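Side-chain contacts in Alpha/beta hydrolase (Novosphingobium aromaticivorans, PDB 3BWX), which is probably a hydrolase of the alpha/beta hydrolase fold, with calcium ions bound in the crystal and its substrate not established: residues F45-T50 with A182-V187; G54-L59 with R280-V285; V232-G235 with I240-A243. The protein carries 1 engineered substitution. All blocks are in the same frame, centred on the assembly; numbering follows the deposited sequence.

Interaction 1 of 3, residues F45-T50 with A182-V187. With EDO (1,2-ethanediol), chain G.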
ATOM      1  N   PHE A  45      -6.153   4.849  -1.011  1.00  7.80           N
ATOM      2  CA  PHE A  45      -6.129   5.371  -2.381  1.00  7.89           C
ATOM      3  C   PHE A  45      -7.367   6.142  -2.804  1.00  8.59           C
ATOM      4  O   PHE A  45      -7.570   6.446  -3.990  1.00  9.99           O
ATOM      5  CB  PHE A  45      -5.879   4.188  -3.327  1.00  8.33           C
ATOM      6  CG  PHE A  45      -4.581   3.487  -3.062  1.00 10.64           C
ATOM      7  CD1 PHE A  45      -3.357   4.088  -3.411  1.00 12.11           C
ATOM      8  CD2 PHE A  45      -4.572   2.262  -2.414  1.00 10.06           C
ATOM      9  CE1 PHE A  45      -2.152   3.448  -3.132  1.00 13.62           C
ATOM     10  CE2 PHE A  45      -3.354   1.646  -2.135  1.00 11.90           C
ATOM     11  CZ  PHE A  45      -2.177   2.221  -2.486  1.00 12.53           C
ATOM     12  N   GLU A  46      -8.231   6.491  -1.854  1.00  9.68           N
ATOM     13  CA  GLU A  46      -9.554   6.998  -2.218  1.00  8.59           C
ATOM     14  C   GLU A  46      -9.477   8.325  -2.990  1.00  8.75           C
ATOM     15  O   GLU A  46     -10.377   8.620  -3.779  1.00 13.25           O
ATOM     16  CB  GLU A  46     -10.436   7.176  -0.971  1.00 10.17           C
ATOM     17  CG  GLU A  46      -9.937   8.199   0.056  1.00 10.67           C
ATOM     18  CD  GLU A  46     -10.696   8.280   1.391  1.00 12.27           C
ATOM     19  OE1 GLU A  46     -11.592   7.429   1.602  1.00 13.35           O
ATOM     20  OE2 GLU A  46     -10.348   9.173   2.228  1.00 11.69           O
ATOM     21  N   ASP A  47      -8.491   9.175  -2.673  1.00  8.15           N
ATOM     22  CA  ASP A  47      -8.309  10.451  -3.409  1.00  9.08           C
ATOM     23  C   ASP A  47      -7.435  10.282  -4.672  1.00 10.16           C
ATOM     24  O   ASP A  47      -7.768  10.814  -5.736  1.00 11.28           O
ATOM     25  CB  ASP A  47      -7.752  11.582  -2.486  1.00  8.22           C
ATOM     26  CG  ASP A  47      -8.763  12.066  -1.457  1.00 13.73           C
ATOM     27  OD1 ASP A  47      -9.909  11.579  -1.471  1.00 13.86           O
ATOM     28  OD2 ASP A  47      -8.399  12.941  -0.636  1.00 14.64           O
ATOM     29  N   LEU A  48      -6.351   9.505  -4.563  1.00  8.87           N
ATOM     30  CA  LEU A  48      -5.497   9.288  -5.746  1.00  8.85           C
ATOM     31  C   LEU A  48      -6.292   8.633  -6.869  1.00 10.31           C
ATOM     32  O   LEU A  48      -6.180   8.992  -8.011  1.00  9.31           O
ATOM     33  CB  LEU A  48      -4.312   8.403  -5.383  1.00  9.84           C
ATOM     34  CG  LEU A  48      -3.357   8.110  -6.532  1.00  8.52           C
ATOM     35  CD1 LEU A  48      -2.729   9.388  -7.025  1.00 12.52           C
ATOM     36  CD2 LEU A  48      -2.317   7.081  -6.090  1.00 10.37           C
ATOM     37  N   ALA A  49      -7.065   7.614  -6.528  1.00  7.48           N
ATOM     38  CA  ALA A  49      -7.845   6.907  -7.513  1.00  8.16           C
ATOM     39  C   ALA A  49      -8.819   7.852  -8.240  1.00  9.32           C
ATOM     40  O   ALA A  49      -8.997   7.735  -9.452  1.00 12.68           O
ATOM     41  CB  ALA A  49      -8.616   5.749  -6.848  1.00  9.92           C
ATOM     42  N   THR A  50      -9.453   8.777  -7.509  1.00 10.03           N
ATOM     43  CA  THR A  50     -10.388   9.729  -8.145  1.00 10.98           C
ATOM     44  C   THR A  50      -9.645  10.692  -9.063  1.00 10.99           C
ATOM     45  O   THR A  50     -10.212  11.157 -10.043  1.00 16.36           O
ATOM     46  CB  THR A  50     -11.203  10.585  -7.149  1.00 14.65           C
ATOM     47  OG1 THR A  50     -10.326  11.372  -6.360  1.00 24.42           O
ATOM     48  CG2 THR A  50     -12.025   9.720  -6.266  1.00 13.18           C
ATOM     49  N   ALA A 182      -7.645   9.085   9.701  1.00  9.02           N
ATOM     50  CA  ALA A 182      -8.269   8.174  10.671  1.00  9.65           C
ATOM     51  C   ALA A 182      -9.314   7.342   9.927  1.00  7.04           C
ATOM     52  O   ALA A 182      -9.374   6.108  10.122  1.00  8.69           O
ATOM     53  CB  ALA A 182      -8.890   8.926  11.882  1.00  8.58           C
ATOM     54  N   LYS A 183     -10.161   8.007   9.117  1.00  7.78           N
ATOM     55  CA  LYS A 183     -11.259   7.281   8.481  1.00  6.77           C
ATOM     56  C   LYS A 183     -10.743   6.322   7.436  1.00  7.23           C
ATOM     57  O   LYS A 183     -11.428   5.355   7.087  1.00  8.34           O
ATOM     58  CB  LYS A 183     -12.311   8.265   7.918  1.00  8.90           C
ATOM     59  CG  LYS A 183     -13.027   9.001   9.040  1.00 11.21           C
ATOM     60  CD  LYS A 183     -14.340   9.610   8.603  1.00 21.55           C
ATOM     61  CE  LYS A 183     -15.441   8.566   8.639  1.00 22.48           C
ATOM     62  NZ  LYS A 183     -16.746   9.095   8.140  1.00 37.99           N
ATOM     63  N   ARG A 184      -9.552   6.570   6.899  1.00  7.17           N
ATOM     64  CA  ARG A 184      -8.989   5.622   5.942  1.00  8.21           C
ATOM     65  C   ARG A 184      -8.502   4.318   6.554  1.00  7.90           C
ATOM     66  O   ARG A 184      -8.535   3.264   5.880  1.00  9.95           O
ATOM     67  CB  ARG A 184      -7.843   6.229   5.146  1.00  7.38           C
ATOM     68  CG  ARG A 184      -8.249   7.324   4.213  1.00  8.25           C
ATOM     69  CD  ARG A 184      -7.093   7.970   3.539  1.00  7.66           C
ATOM     70  NE  ARG A 184      -7.561   9.011   2.680  1.00  7.84           N
ATOM     71  CZ  ARG A 184      -6.791   9.734   1.869  1.00 10.70           C
ATOM     72  NH1 ARG A 184      -5.470   9.625   1.900  1.00 10.62           N
ATOM     73  NH2 ARG A 184      -7.351  10.662   1.116  1.00 12.99           N
ATOM     74  N   ILE A 185      -8.066   4.361   7.817  1.00  7.65           N
ATOM     75  CA  ILE A 185      -7.422   3.218   8.441  1.00 10.49           C
ATOM     76  C   ILE A 185      -8.248   2.573   9.564  1.00  8.66           C
ATOM     77  O   ILE A 185      -7.926   1.481  10.041  1.00 11.39           O
ATOM     78  CB  ILE A 185      -5.982   3.590   8.880  1.00 10.22           C
ATOM     79  CG1 ILE A 185      -5.938   4.448  10.145  1.00 11.50           C
ATOM     80  CG2 ILE A 185      -5.238   4.280   7.712  1.00 10.55           C
ATOM     81  CD1 ILE A 185      -4.477   4.781  10.512  1.00 14.88           C
HETATM   82  N   MSE A 186      -9.324   3.256   9.970  1.00  8.65           N
HETATM   83  CA  MSE A 186     -10.173   2.783  11.043  1.00  8.78           C
HETATM   84  C   MSE A 186     -11.607   2.792  10.571  1.00 10.05           C
HETATM   85  O   MSE A 186     -11.960   3.420   9.589  1.00  9.39           O
HETATM   86  CB  MSE A 186     -10.014   3.631  12.333  1.00  9.87           C
HETATM   87  CG  MSE A 186      -8.607   3.926  12.716  1.00  8.89           C
HETATM   88 SE   MSE A 186      -8.454   4.776  14.432  0.75 14.78          SE
HETATM   89  CE  MSE A 186      -8.889   3.261  15.486  1.00 21.99           C
ATOM     90  N   VAL A 187     -12.452   2.121  11.329  1.00  9.02           N
ATOM     91  CA  VAL A 187     -13.866   1.967  10.968  1.00 11.41           C
ATOM     92  C   VAL A 187     -14.736   1.945  12.223  1.00 11.06           C
ATOM     93  O   VAL A 187     -14.326   1.465  13.265  1.00 11.05           O
ATOM     94  CB  VAL A 187     -14.055   0.688  10.118  1.00 14.57           C
ATOM     95  CG1 VAL A 187     -13.818  -0.555  10.942  1.00 14.44           C
ATOM     96  CG2 VAL A 187     -15.459   0.642   9.569  1.00 18.43           C
TER
HETATM   97  C1  EDO G 290      -6.205  15.401  -0.212  1.00 17.11           C
HETATM   98  O1  EDO G 290      -6.465  14.534  -1.316  1.00 15.08           O
HETATM   99  C2  EDO G 290      -5.680  16.711  -0.748  1.00 27.34           C
HETATM  100  O2  EDO G 290      -6.715  17.353  -1.505  1.00 24.94           O
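R184 reaches across to two neighbouring acids, E46 and D47, and forms a salt bridge with each. Its NE donates to E46 OE2 at 2.8 Å, with an N-H...O angle of 160°. OE2 lies almost in the guanidinium plane, yet the arginine meets it from above the carboxylate, because the two flat groups stand 85° apart. NH2 of R184 makes the longer salt bridge, 3.1 Å to D47 OD2, again at the guanidinium edge and with the planes crossed. D270 forms a further salt bridge with NH1 of R184. D47 OD2 also accepts a hydrogen bond from O1 of an ethanediol, probably taken up from the crystallisation liquor, at 2.6 Å. A leucine in place of R184 would probably leave E46, D47 and D270 without the positive charge they share. The arginine chain runs extended from CG to NE to reach from one helix to the other. E46 CG sits between its backbone N and carbonyl carbon (chi1 63°), which brings OE2 across the arginine chain, 3.4 Å from R184 CG. This salt-bridge network ties the start of helix 46-52, where acids suit the helix dipole, to the end of helix 175-185, just before strand 186-188.

Interaction 2 of 3, residues G54-L59 with R280-V285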
ATOM      1  N   GLY A  54     -10.870   7.590 -15.099  1.00 11.38           N
ATOM      2  CA  GLY A  54     -11.274   8.077 -16.408  1.00 10.51           C
ATOM      3  C   GLY A  54     -10.065   8.063 -17.293  1.00 11.49           C
ATOM      4  O   GLY A  54     -10.032   7.354 -18.292  1.00  9.73           O
ATOM      5  N   ASP A  55      -9.058   8.846 -16.928  1.00 10.77           N
ATOM      6  CA  ASP A  55      -7.788   8.785 -17.654  1.00 10.17           C
ATOM      7  C   ASP A  55      -7.149   7.406 -17.569  1.00  9.52           C
ATOM      8  O   ASP A  55      -6.459   6.979 -18.462  1.00  8.35           O
ATOM      9  CB  ASP A  55      -6.804   9.806 -17.117  1.00  9.11           C
ATOM     10  CG  ASP A  55      -7.217  11.236 -17.429  1.00 14.19           C
ATOM     11  OD1 ASP A  55      -8.003  11.488 -18.360  1.00 19.27           O
ATOM     12  OD2 ASP A  55      -6.719  12.120 -16.730  1.00 19.72           O
ATOM     13  N   TRP A  56      -7.391   6.729 -16.474  1.00  8.60           N
ATOM     14  CA  TRP A  56      -6.944   5.380 -16.188  1.00  7.39           C
ATOM     15  C   TRP A  56      -8.029   4.535 -15.500  1.00  8.39           C
ATOM     16  O   TRP A  56      -8.836   5.036 -14.691  1.00  8.97           O
ATOM     17  CB  TRP A  56      -5.744   5.420 -15.209  1.00  7.98           C
ATOM     18  CG  TRP A  56      -4.569   6.160 -15.760  1.00 10.68           C
ATOM     19  CD1 TRP A  56      -4.376   7.482 -15.682  1.00 11.60           C
ATOM     20  CD2 TRP A  56      -3.490   5.640 -16.570  1.00  6.64           C
ATOM     21  NE1 TRP A  56      -3.238   7.851 -16.349  1.00 11.98           N
ATOM     22  CE2 TRP A  56      -2.679   6.736 -16.914  1.00  8.53           C
ATOM     23  CE3 TRP A  56      -3.097   4.343 -17.003  1.00  7.81           C
ATOM     24  CZ2 TRP A  56      -1.517   6.578 -17.671  1.00  9.52           C
ATOM     25  CZ3 TRP A  56      -1.925   4.211 -17.767  1.00  9.30           C
ATOM     26  CH2 TRP A  56      -1.177   5.315 -18.078  1.00 10.30           C
ATOM     27  N   ARG A  57      -8.050   3.259 -15.844  1.00  8.65           N
ATOM     28  CA  ARG A  57      -8.762   2.293 -15.015  1.00  8.93           C
ATOM     29  C   ARG A  57      -7.949   2.087 -13.743  1.00 10.64           C
ATOM     30  O   ARG A  57      -6.728   1.948 -13.823  1.00  9.06           O
ATOM     31  CB  ARG A  57      -8.921   0.948 -15.691  1.00 11.11           C
ATOM     32  CG  ARG A  57      -9.732   1.045 -16.972  1.00 13.38           C
ATOM     33  CD  ARG A  57      -9.749  -0.301 -17.688  1.00 16.79           C
ATOM     34  NE  ARG A  57      -8.484  -0.535 -18.385  1.00 17.64           N
ATOM     35  CZ  ARG A  57      -8.030  -1.719 -18.769  1.00 19.07           C
ATOM     36  NH1 ARG A  57      -8.699  -2.835 -18.490  1.00 22.10           N
ATOM     37  NH2 ARG A  57      -6.900  -1.792 -19.437  1.00 13.60           N
ATOM     38  N   VAL A  58      -8.594   1.966 -12.596  1.00  7.68           N
ATOM     39  CA  VAL A  58      -7.840   1.843 -11.361  1.00  7.32           C
ATOM     40  C   VAL A  58      -8.467   0.736 -10.529  1.00 10.42           C
ATOM     41  O   VAL A  58      -9.698   0.718 -10.352  1.00 12.60           O
ATOM     42  CB  VAL A  58      -7.831   3.151 -10.520  1.00  7.90           C
ATOM     43  CG1 VAL A  58      -6.878   3.012  -9.305  1.00  9.99           C
ATOM     44  CG2 VAL A  58      -7.453   4.420 -11.293  1.00 10.21           C
ATOM     45  N   LEU A  59      -7.627  -0.195 -10.081  1.00  8.29           N
ATOM     46  CA  LEU A  59      -8.044  -1.308  -9.209  1.00  5.77           C
ATOM     47  C   LEU A  59      -7.359  -1.123  -7.851  1.00  7.31           C
ATOM     48  O   LEU A  59      -6.108  -1.008  -7.783  1.00  9.01           O
ATOM     49  CB  LEU A  59      -7.584  -2.655  -9.761  1.00  9.98           C
ATOM     50  CG  LEU A  59      -8.346  -3.317 -10.900  1.00 18.61           C
ATOM     51  CD1 LEU A  59      -7.889  -2.672 -12.142  1.00 17.28           C
ATOM     52  CD2 LEU A  59      -8.151  -4.868 -10.931  1.00 14.61           C
ATOM     53  N   ARG A 280       4.081  12.134 -13.936  1.00  8.26           N
ATOM     54  CA  ARG A 280       5.279  11.978 -14.769  1.00  7.89           C
ATOM     55  C   ARG A 280       5.578  10.523 -15.064  1.00  7.85           C
ATOM     56  O   ARG A 280       5.966  10.177 -16.188  1.00  9.71           O
ATOM     57  CB  ARG A 280       6.477  12.622 -14.130  1.00  5.78           C
ATOM     58  CG  ARG A 280       6.388  14.144 -14.008  1.00  7.30           C
ATOM     59  CD  ARG A 280       7.771  14.767 -13.642  1.00  7.91           C
ATOM     60  NE  ARG A 280       8.334  14.273 -12.375  1.00  6.30           N
ATOM     61  CZ  ARG A 280       7.995  14.747 -11.181  1.00  7.41           C
ATOM     62  NH1 ARG A 280       7.143  15.749 -11.131  1.00 11.69           N
ATOM     63  NH2 ARG A 280       8.512  14.256 -10.066  1.00  6.27           N
ATOM     64  N   LEU A 281       5.358   9.677 -14.069  1.00  8.48           N
ATOM     65  CA  LEU A 281       5.611   8.207 -14.193  1.00  6.89           C
ATOM     66  C   LEU A 281       4.653   7.612 -15.187  1.00  9.82           C
ATOM     67  O   LEU A 281       5.038   6.895 -16.106  1.00  9.74           O
ATOM     68  CB  LEU A 281       5.591   7.545 -12.818  1.00  7.90           C
ATOM     69  CG  LEU A 281       5.767   6.028 -12.686  1.00  7.83           C
ATOM     70  CD1 LEU A 281       4.510   5.171 -13.028  1.00  9.79           C
ATOM     71  CD2 LEU A 281       6.960   5.614 -13.553  1.00  9.87           C
ATOM     72  N   LEU A 282       3.400   8.030 -15.073  1.00  9.67           N
ATOM     73  CA  LEU A 282       2.337   7.496 -15.932  1.00  8.54           C
ATOM     74  C   LEU A 282       2.548   7.881 -17.402  1.00  9.42           C
ATOM     75  O   LEU A 282       2.103   7.150 -18.310  1.00 11.84           O
ATOM     76  CB  LEU A 282       0.944   7.950 -15.461  1.00 10.12           C
ATOM     77  CG  LEU A 282       0.504   7.278 -14.158  1.00  7.46           C
ATOM     78  CD1 LEU A 282      -0.791   7.927 -13.571  1.00  9.12           C
ATOM     79  CD2 LEU A 282       0.351   5.771 -14.367  1.00  7.50           C
ATOM     80  N   GLU A 283       3.215   9.015 -17.658  1.00 10.85           N
ATOM     81  CA  GLU A 283       3.554   9.410 -19.049  1.00 12.77           C
ATOM     82  C   GLU A 283       4.538   8.471 -19.695  1.00 12.60           C
ATOM     83  O   GLU A 283       4.653   8.471 -20.914  1.00 17.96           O
ATOM     84  CB  GLU A 283       4.133  10.807 -19.118  1.00 15.00           C
ATOM     85  CG  GLU A 283       3.190  11.856 -18.691  1.00 20.01           C
ATOM     86  CD  GLU A 283       3.753  13.239 -18.835  1.00 35.70           C
ATOM     87  OE1 GLU A 283       4.897  13.490 -18.367  1.00 35.67           O
ATOM     88  OE2 GLU A 283       3.033  14.086 -19.405  1.00 45.61           O
ATOM     89  N   ARG A 284       5.236   7.649 -18.922  1.00 14.02           N
ATOM     90  CA  ARG A 284       6.305   6.803 -19.430  1.00 14.38           C
ATOM     91  C   ARG A 284       5.732   5.450 -19.786  1.00 15.97           C
ATOM     92  O   ARG A 284       6.438   4.600 -20.271  1.00 16.31           O
ATOM     93  CB  ARG A 284       7.424   6.684 -18.386  1.00 14.90           C
ATOM     94  CG  ARG A 284       8.116   8.007 -18.074  1.00 14.60           C
ATOM     95  CD  ARG A 284       8.903   7.952 -16.777  1.00 17.73           C
ATOM     96  NE  ARG A 284       9.993   7.015 -16.921  1.00 17.41           N
ATOM     97  CZ  ARG A 284      10.751   6.551 -15.918  1.00 14.85           C
ATOM     98  NH1 ARG A 284      10.594   6.953 -14.651  1.00 15.54           N
ATOM     99  NH2 ARG A 284      11.718   5.701 -16.216  1.00 20.24           N
ATOM    100  N   VAL A 285       4.432   5.255 -19.581  1.00 12.73           N
ATOM    101  CA  VAL A 285       3.781   4.008 -19.958  1.00 15.27           C
ATOM    102  C   VAL A 285       3.647   3.896 -21.465  1.00 24.81           C
ATOM    103  O   VAL A 285       3.323   4.892 -22.109  1.00 27.52           O
ATOM    104  CB  VAL A 285       2.396   3.910 -19.316  1.00 14.55           C
ATOM    105  CG1 VAL A 285       1.536   2.797 -19.965  1.00 13.79           C
ATOM    106  CG2 VAL A 285       2.568   3.686 -17.822  1.00 14.88           C
ATOM    107  OXT VAL A 285       3.853   2.811 -22.029  1.00 27.81           O
TER
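The six-membered ring of W56 carries L282 over one face and meets V285 at its rim. L282 CD2 stands 4.0 Å from the centroid of that ring, 15° off its normal, a CH-pi contact. The other methyl of L282 lies over the pyrrole side of the indole, CD1 being 3.7 Å from W56 NE1. Closest of all is L282 CB, at 3.6 Å from W56 CZ2. At the edge, V285 presents its branch point, with CB 4.0 Å from W56 CH2 and both methyls near the same ring atom. W56 and V285 come from opposite directions, as the type I turn from L282 to V285 brings the last residue round to the indole. W56 CG lies anti to its carbonyl carbon (chi1 -61°), which sends the broad ring out toward the helix. A large flat ring suits this place, since one residue can meet two aliphatic partners, and R29 adds a cation-pi contact. L282 also packs on L52 of helix 46-52 and, with V285, on V100 of strand 99-104. The contact joins the loop leading into strand 58-61 to the end of helix 272-282 and the chain terminus, where V285 also packs on strand 122-128.

Interaction 3 of 3, residues V232-G235 with I240-A243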
ATOM      1  N   VAL A 232      10.321   6.148  -7.397  1.00  6.65           N
ATOM      2  CA  VAL A 232      10.458   5.878  -5.977  1.00  8.14           C
ATOM      3  C   VAL A 232      10.109   7.151  -5.209  1.00  7.47           C
ATOM      4  O   VAL A 232      10.747   8.187  -5.427  1.00  6.43           O
ATOM      5  CB  VAL A 232      11.856   5.398  -5.608  1.00  8.41           C
ATOM      6  CG1 VAL A 232      11.912   5.067  -4.108  1.00  7.79           C
ATOM      7  CG2 VAL A 232      12.248   4.192  -6.401  1.00  9.59           C
ATOM      8  N   LEU A 233       9.108   7.114  -4.359  1.00  8.75           N
ATOM      9  CA  LEU A 233       8.780   8.190  -3.446  1.00  7.74           C
ATOM     10  C   LEU A 233       9.368   7.862  -2.076  1.00  6.52           C
ATOM     11  O   LEU A 233       9.311   6.741  -1.579  1.00  8.11           O
ATOM     12  CB  LEU A 233       7.231   8.387  -3.347  1.00  7.28           C
ATOM     13  CG  LEU A 233       6.515   8.852  -4.633  1.00  8.91           C
ATOM     14  CD1 LEU A 233       5.010   8.636  -4.595  1.00 10.93           C
ATOM     15  CD2 LEU A 233       6.846  10.317  -4.951  1.00 12.19           C
ATOM     16  N   ARG A 234       9.905   8.851  -1.399  1.00  6.11           N
ATOM     17  CA  ARG A 234      10.464   8.672  -0.072  1.00  8.47           C
ATOM     18  C   ARG A 234      10.010   9.837   0.809  1.00  8.04           C
ATOM     19  O   ARG A 234      10.135  11.005   0.400  1.00 10.11           O
ATOM     20  CB  ARG A 234      12.014   8.654  -0.116  1.00  8.91           C
ATOM     21  CG  ARG A 234      12.599   8.447   1.241  1.00  9.29           C
ATOM     22  CD  ARG A 234      14.094   8.499   1.294  1.00 10.89           C
ATOM     23  NE  ARG A 234      14.391   8.368   2.711  1.00 11.99           N
ATOM     24  CZ  ARG A 234      14.688   9.345   3.568  1.00  8.47           C
ATOM     25  NH1 ARG A 234      14.949  10.593   3.162  1.00 10.84           N
ATOM     26  NH2 ARG A 234      14.800   9.067   4.849  1.00  9.60           N
ATOM     27  N   GLY A 235       9.559   9.542   2.030  1.00  9.03           N
ATOM     28  CA  GLY A 235       9.405  10.575   3.022  1.00  8.59           C
ATOM     29  C   GLY A 235      10.759  11.031   3.549  1.00  6.80           C
ATOM     30  O   GLY A 235      11.547  10.179   3.949  1.00  7.99           O
ATOM     31  N   ILE A 240      11.819   3.853   7.516  1.00  9.68           N
ATOM     32  CA  ILE A 240      11.669   2.565   6.813  1.00 12.65           C
ATOM     33  C   ILE A 240      12.619   2.558   5.631  1.00 13.09           C
ATOM     34  O   ILE A 240      13.327   1.604   5.394  1.00 14.67           O
ATOM     35  CB  ILE A 240      10.207   2.296   6.396  1.00 12.90           C
ATOM     36  CG1 ILE A 240       9.384   1.846   7.610  1.00 15.20           C
ATOM     37  CG2 ILE A 240      10.116   1.229   5.227  1.00 10.48           C
ATOM     38  CD1 ILE A 240       9.450   0.321   7.914  1.00 14.42           C
ATOM     39  N   LEU A 241      12.676   3.667   4.927  1.00 11.40           N
ATOM     40  CA  LEU A 241      13.535   3.814   3.736  1.00 10.50           C
ATOM     41  C   LEU A 241      14.520   4.946   4.019  1.00  9.06           C
ATOM     42  O   LEU A 241      14.083   6.105   4.180  1.00  9.25           O
ATOM     43  CB  LEU A 241      12.693   4.104   2.509  1.00 10.42           C
ATOM     44  CG  LEU A 241      13.487   4.328   1.223  1.00  9.91           C
ATOM     45  CD1 LEU A 241      14.305   3.078   0.860  1.00 11.32           C
ATOM     46  CD2 LEU A 241      12.614   4.700   0.034  1.00  9.26           C
ATOM     47  N   SER A 242      15.807   4.604   4.119  1.00 10.87           N
ATOM     48  CA  SER A 242      16.843   5.582   4.346  1.00 13.35           C
ATOM     49  C   SER A 242      17.155   6.397   3.079  1.00 12.90           C
ATOM     50  O   SER A 242      16.921   5.929   1.939  1.00 10.76           O
ATOM     51  CB  SER A 242      18.107   4.888   4.869  1.00 12.95           C
ATOM     52  OG  SER A 242      18.848   4.261   3.826  1.00 13.85           O
ATOM     53  N   ALA A 243      17.653   7.624   3.278  1.00 12.14           N
ATOM     54  CA  ALA A 243      18.096   8.436   2.148  1.00 11.65           C
ATOM     55  C   ALA A 243      19.178   7.734   1.330  1.00 11.15           C
ATOM     56  O   ALA A 243      19.192   7.801   0.090  1.00 12.72           O
ATOM     57  CB  ALA A 243      18.573   9.826   2.608  1.00 12.04           C
TER
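R234 dominates the polar part of this contact, gripping the backbone carbonyl of L241 side-on with two nitrogens. Its NE donates to L241 O at 2.7 Å with an N-H...O angle of 161°, while NH2 gives a longer, more bent 3.1 Å bond to L241 O. Both use the guanidinium edge, the oxygen lying within 1° of its plane. At the carbonyl the donors differ: NH2 approaches in its plane, NE from above. NH1 has a weak hydrogen bond to E236 O. Face contact comes next: A243 N lies 3.3 Å above one guanidinium face, toward its rim, without a hydrogen bond, and A243 CB is 3.7 Å from R234 NH1. Apolar contact follows. L241 CD2 packs against the arginine's methylene chain, 3.9 Å from R234 CG, and touches V232 CG1 at 4.2 Å. That chain leaves the strand with CG anti to the backbone N (chi1 -179°), carrying the charge past the leucine to the loop before helix 243-250. S242 stands at the N-cap position there, OG hydrogen-bonded to T245 OG1. Two donors on one neutral carbonyl fix the loop's path without compensating the arginine's charge, which D129, touching R234, may partly offset.

Overall arrangement
Interactions 1 and 3 both depend on an arginine, but to different ends: in interaction 1 the charge is met by carboxylates at a partly buried junction of helices, whereas in interaction 3 it is spent on a neutral backbone oxygen in a buried contact whose far end, at A243, comes to the surface. Interaction 2, also buried, is wholly apolar between its segments. Interactions 2 and 3 reach the same central sheet, with interaction 3 nested within the chain loop closed by interaction 2. Interactions 1 and 2 cross along the chain and touch directly, A49 packing on V58 between helix 46-52 and the strand that follows. Both join distant parts of the sequence, while interaction 3 is a local closure.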